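Local coordinates for iron superoxide dismutase (Trypanosoma cruzi, PDB 2GPC), which catalyses the dismutation of superoxide into molecular oxygen and hydrogen peroxide, using an active-site iron ion, at the interface of chains A and B. Sequence-based numbering; all coordinates share one arbitrary frame. Chains: chain A/B, iron superoxide dismutase.

The interface of chains A and B. Residues chain A 26, 30-31, 164, 167-168; chain B 163, 167, 171-172.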
ATOM      1  N   LEU A  26      -1.098   1.724  17.008  1.00 11.80           N
ATOM      2  CA  LEU A  26      -1.331   0.702  15.994  1.00 11.61           C
ATOM      3  C   LEU A  26      -0.097   0.543  15.121  1.00 11.01           C
ATOM      4  O   LEU A  26       0.358  -0.569  14.867  1.00 11.02           O
ATOM      5  CB  LEU A  26      -2.547   1.049  15.129  1.00 11.65           C
ATOM      6  CG  LEU A  26      -3.912   0.901  15.798  1.00 12.15           C
ATOM      7  CD1 LEU A  26      -4.932   1.638  14.968  1.00 13.14           C
ATOM      8  CD2 LEU A  26      -4.319  -0.558  15.986  1.00 13.57           C
ATOM      9  N   LYS A  30       1.349  -2.947  16.309  1.00 12.75           N
ATOM     10  CA  LYS A  30       0.865  -3.931  15.340  1.00 12.82           C
ATOM     11  C   LYS A  30       1.822  -4.090  14.155  1.00 12.75           C
ATOM     12  O   LYS A  30       2.315  -5.201  13.893  1.00 13.32           O
ATOM     13  CB  LYS A  30      -0.547  -3.596  14.855  1.00 13.51           C
ATOM     14  CG  LYS A  30      -1.617  -3.505  15.954  1.00 15.73           C
ATOM     15  CD  LYS A  30      -1.681  -4.770  16.819  1.00 17.49           C
ATOM     16  CE  LYS A  30      -2.850  -4.723  17.794  1.00 20.09           C
ATOM     17  NZ  LYS A  30      -2.844  -5.931  18.671  1.00 21.89           N
ATOM     18  N   HIS A  31       2.100  -3.001  13.440  1.00 11.51           N
ATOM     19  CA  HIS A  31       2.922  -3.095  12.238  1.00 11.19           C
ATOM     20  C   HIS A  31       4.396  -3.297  12.569  1.00 11.17           C
ATOM     21  O   HIS A  31       4.973  -4.290  12.163  1.00 11.38           O
ATOM     22  CB  HIS A  31       2.698  -1.890  11.297  1.00 11.00           C
ATOM     23  CG  HIS A  31       1.310  -1.824  10.750  1.00 11.32           C
ATOM     24  ND1 HIS A  31       0.901  -2.590   9.680  1.00 12.17           N
ATOM     25  CD2 HIS A  31       0.220  -1.130  11.154  1.00 11.34           C
ATOM     26  CE1 HIS A  31      -0.380  -2.369   9.448  1.00 12.03           C
ATOM     27  NE2 HIS A  31      -0.820  -1.488  10.327  1.00 11.22           N
ATOM     28  N   HIS A 164      -1.279   2.698   6.181  1.00  9.18           N
ATOM     29  CA  HIS A 164      -1.387   2.430   7.617  1.00  9.53           C
ATOM     30  C   HIS A 164      -0.689   3.487   8.488  1.00  9.50           C
ATOM     31  O   HIS A 164      -1.002   3.628   9.658  1.00  9.84           O
ATOM     32  CB  HIS A 164      -0.884   1.020   7.976  1.00  9.02           C
ATOM     33  CG  HIS A 164       0.603   0.829   7.848  1.00  9.77           C
ATOM     34  ND1 HIS A 164       1.154  -0.190   7.101  1.00 10.70           N
ATOM     35  CD2 HIS A 164       1.648   1.490   8.404  1.00  9.32           C
ATOM     36  CE1 HIS A 164       2.473  -0.141   7.194  1.00  9.28           C
ATOM     37  NE2 HIS A 164       2.796   0.867   7.982  1.00  9.60           N
ATOM     38  N   TYR A 167      -3.784   6.453   7.964  1.00 11.22           N
ATOM     39  CA  TYR A 167      -5.210   6.293   7.668  1.00 11.63           C
ATOM     40  C   TYR A 167      -6.096   6.520   8.896  1.00 11.56           C
ATOM     41  O   TYR A 167      -7.228   6.990   8.780  1.00 11.57           O
ATOM     42  CB  TYR A 167      -5.520   4.933   7.035  1.00 11.81           C
ATOM     43  CG  TYR A 167      -6.572   5.082   5.960  1.00 11.69           C
ATOM     44  CD1 TYR A 167      -6.224   5.513   4.683  1.00 12.07           C
ATOM     45  CD2 TYR A 167      -7.916   4.874   6.244  1.00 12.74           C
ATOM     46  CE1 TYR A 167      -7.172   5.690   3.702  1.00 12.94           C
ATOM     47  CE2 TYR A 167      -8.885   5.049   5.266  1.00 13.07           C
ATOM     48  CZ  TYR A 167      -8.507   5.466   3.997  1.00 12.44           C
ATOM     49  OH  TYR A 167      -9.441   5.649   3.017  1.00 13.47           O
ATOM     50  N   VAL A 168      -5.571   6.190  10.069  1.00 11.89           N
ATOM     51  CA  VAL A 168      -6.311   6.348  11.313  1.00 11.78           C
ATOM     52  C   VAL A 168      -6.660   7.815  11.558  1.00 11.87           C
ATOM     53  O   VAL A 168      -7.809   8.142  11.884  1.00 11.31           O
ATOM     54  CB  VAL A 168      -5.516   5.754  12.503  1.00 12.02           C
ATOM     55  CG1 VAL A 168      -6.258   5.944  13.815  1.00 11.35           C
ATOM     56  CG2 VAL A 168      -5.198   4.289  12.236  1.00 11.27           C
TER
ATOM     57  N   GLU B 163      -4.433  -1.211   1.821  1.00 10.59           N
ATOM     58  CA  GLU B 163      -4.798  -0.990   3.212  1.00 10.27           C
ATOM     59  C   GLU B 163      -6.043  -0.110   3.396  1.00 10.64           C
ATOM     60  O   GLU B 163      -6.804  -0.314   4.336  1.00 11.23           O
ATOM     61  CB  GLU B 163      -3.597  -0.458   4.006  1.00 10.29           C
ATOM     62  CG  GLU B 163      -2.485  -1.487   4.145  1.00  9.40           C
ATOM     63  CD  GLU B 163      -1.270  -0.974   4.894  1.00  9.84           C
ATOM     64  OE1 GLU B 163      -0.879   0.181   4.662  1.00  9.10           O
ATOM     65  OE2 GLU B 163      -0.717  -1.738   5.714  1.00 10.46           O
ATOM     66  N   TYR B 167      -8.810  -0.697   6.427  1.00 12.56           N
ATOM     67  CA  TYR B 167      -8.199  -0.117   7.628  1.00 12.94           C
ATOM     68  C   TYR B 167      -9.209   0.552   8.562  1.00 13.53           C
ATOM     69  O   TYR B 167      -9.010   0.544   9.767  1.00 13.94           O
ATOM     70  CB  TYR B 167      -7.024   0.831   7.318  1.00 12.60           C
ATOM     71  CG  TYR B 167      -5.905   0.650   8.330  1.00 13.74           C
ATOM     72  CD1 TYR B 167      -4.969  -0.364   8.174  1.00 12.68           C
ATOM     73  CD2 TYR B 167      -5.820   1.447   9.464  1.00 13.16           C
ATOM     74  CE1 TYR B 167      -3.970  -0.575   9.103  1.00 12.21           C
ATOM     75  CE2 TYR B 167      -4.813   1.242  10.412  1.00 13.37           C
ATOM     76  CZ  TYR B 167      -3.885   0.225  10.215  1.00 12.45           C
ATOM     77  OH  TYR B 167      -2.873  -0.001  11.118  1.00 13.10           O
ATOM     78  N   LYS B 171      -8.437  -2.250  10.765  1.00 15.19           N
ATOM     79  CA  LYS B 171      -7.087  -1.765  11.020  1.00 15.58           C
ATOM     80  C   LYS B 171      -6.064  -2.747  10.392  1.00 15.30           C
ATOM     81  O   LYS B 171      -6.169  -3.065   9.212  1.00 15.40           O
ATOM     82  CB  LYS B 171      -6.881  -1.525  12.533  1.00 15.67           C
ATOM     83  CG  LYS B 171      -8.032  -0.804  13.243  1.00 17.52           C
ATOM     84  CD  LYS B 171      -8.060   0.700  12.989  1.00 20.61           C
ATOM     85  CE  LYS B 171      -9.356   1.357  13.514  1.00 22.58           C
ATOM     86  NZ  LYS B 171      -9.416   2.855  13.244  1.00 23.49           N
ATOM     87  N   ASN B 172      -5.108  -3.245  11.177  1.00 15.26           N
ATOM     88  CA  ASN B 172      -4.042  -4.134  10.693  1.00 15.24           C
ATOM     89  C   ASN B 172      -4.481  -5.566  10.380  1.00 15.04           C
ATOM     90  O   ASN B 172      -3.707  -6.351   9.829  1.00 15.13           O
ATOM     91  CB  ASN B 172      -2.923  -4.204  11.741  1.00 15.62           C
ATOM     92  CG  ASN B 172      -3.378  -4.864  13.037  1.00 16.00           C
ATOM     93  OD1 ASN B 172      -2.993  -6.000  13.340  1.00 19.61           O
ATOM     94  ND2 ASN B 172      -4.209  -4.164  13.797  1.00 14.95           N
TER
HETATM   95  O   HOH W   1      -1.116   2.094  11.970  1.00 10.34           O
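Helix 21-44 of chain A, with its 3-10 helix 163-165 and helix 167-170, packs against the 3-10 helix 163-165, helix 167-170 and the following loop of chain B. This is the conserved dimer interface of the iron/manganese superoxide dismutases, in which a glutamate from one subunit grips an iron-ligand histidine of the other, which would be expected to link dimerisation to the metal site. Two-fold symmetry repeats each contact with the chains exchanged. The metal ligand is A:His164, and B:Glu163 is its second-shell partner. Ring and carboxylate cross obliquely, their planes 67° apart. Even so, B:Glu163 OE2 lies in the imidazole plane and accepts from A:His164 ND1 at 2.8 Å through its syn lone pair. This bond is nearly straight (163° at H). B:Glu163 OE1 is met from above the carboxylate plane by the backbone N of A:His164 at 3.0 Å. Together these bonds anchor both carboxylate oxygens of the glutamate, whose chain is extended beyond CG, and the ND1 bond steadies the rotation of the imidazole; A:His164 has CG in the crowded position between backbone N and carbonyl carbon (chi1 70°). The carboxylate would be expected to make the imidazole more electron-rich and a stronger iron donor.

A second link, part of the family's conserved gateway to the active site, joins A:His31 NE2 and B:Tyr167 OH tip to tip at 2.7 Å, with the donor not decided. B:Tyr167 OH also hydrogen-bonds water 1 at 2.9 Å, and the water bonds the carbonyl O of A:His164. Over the centre of the A:His31 ring lies CG of A:His164, 3.6 Å above its plane. The B:Tyr167 ring is sandwiched, with CA of A:His164 over one face, offset toward the rim, and CA of B:Lys171 over the centre of the other; A:His31 NE2 lies at its edge, in the ring plane. A:Val168 CG2 touches B:Tyr167 CE2 at 3.6 Å. Back toward the N-terminal end of helix 21-44, the bent chain of A:Lys30 crosses the amide of B:Asn172 obliquely, A:Lys30 CB 3.6 Å from B:Asn172 CG, and A:Leu26 CD1 meets the aliphatic CD of B:Lys171 at 3.8 Å.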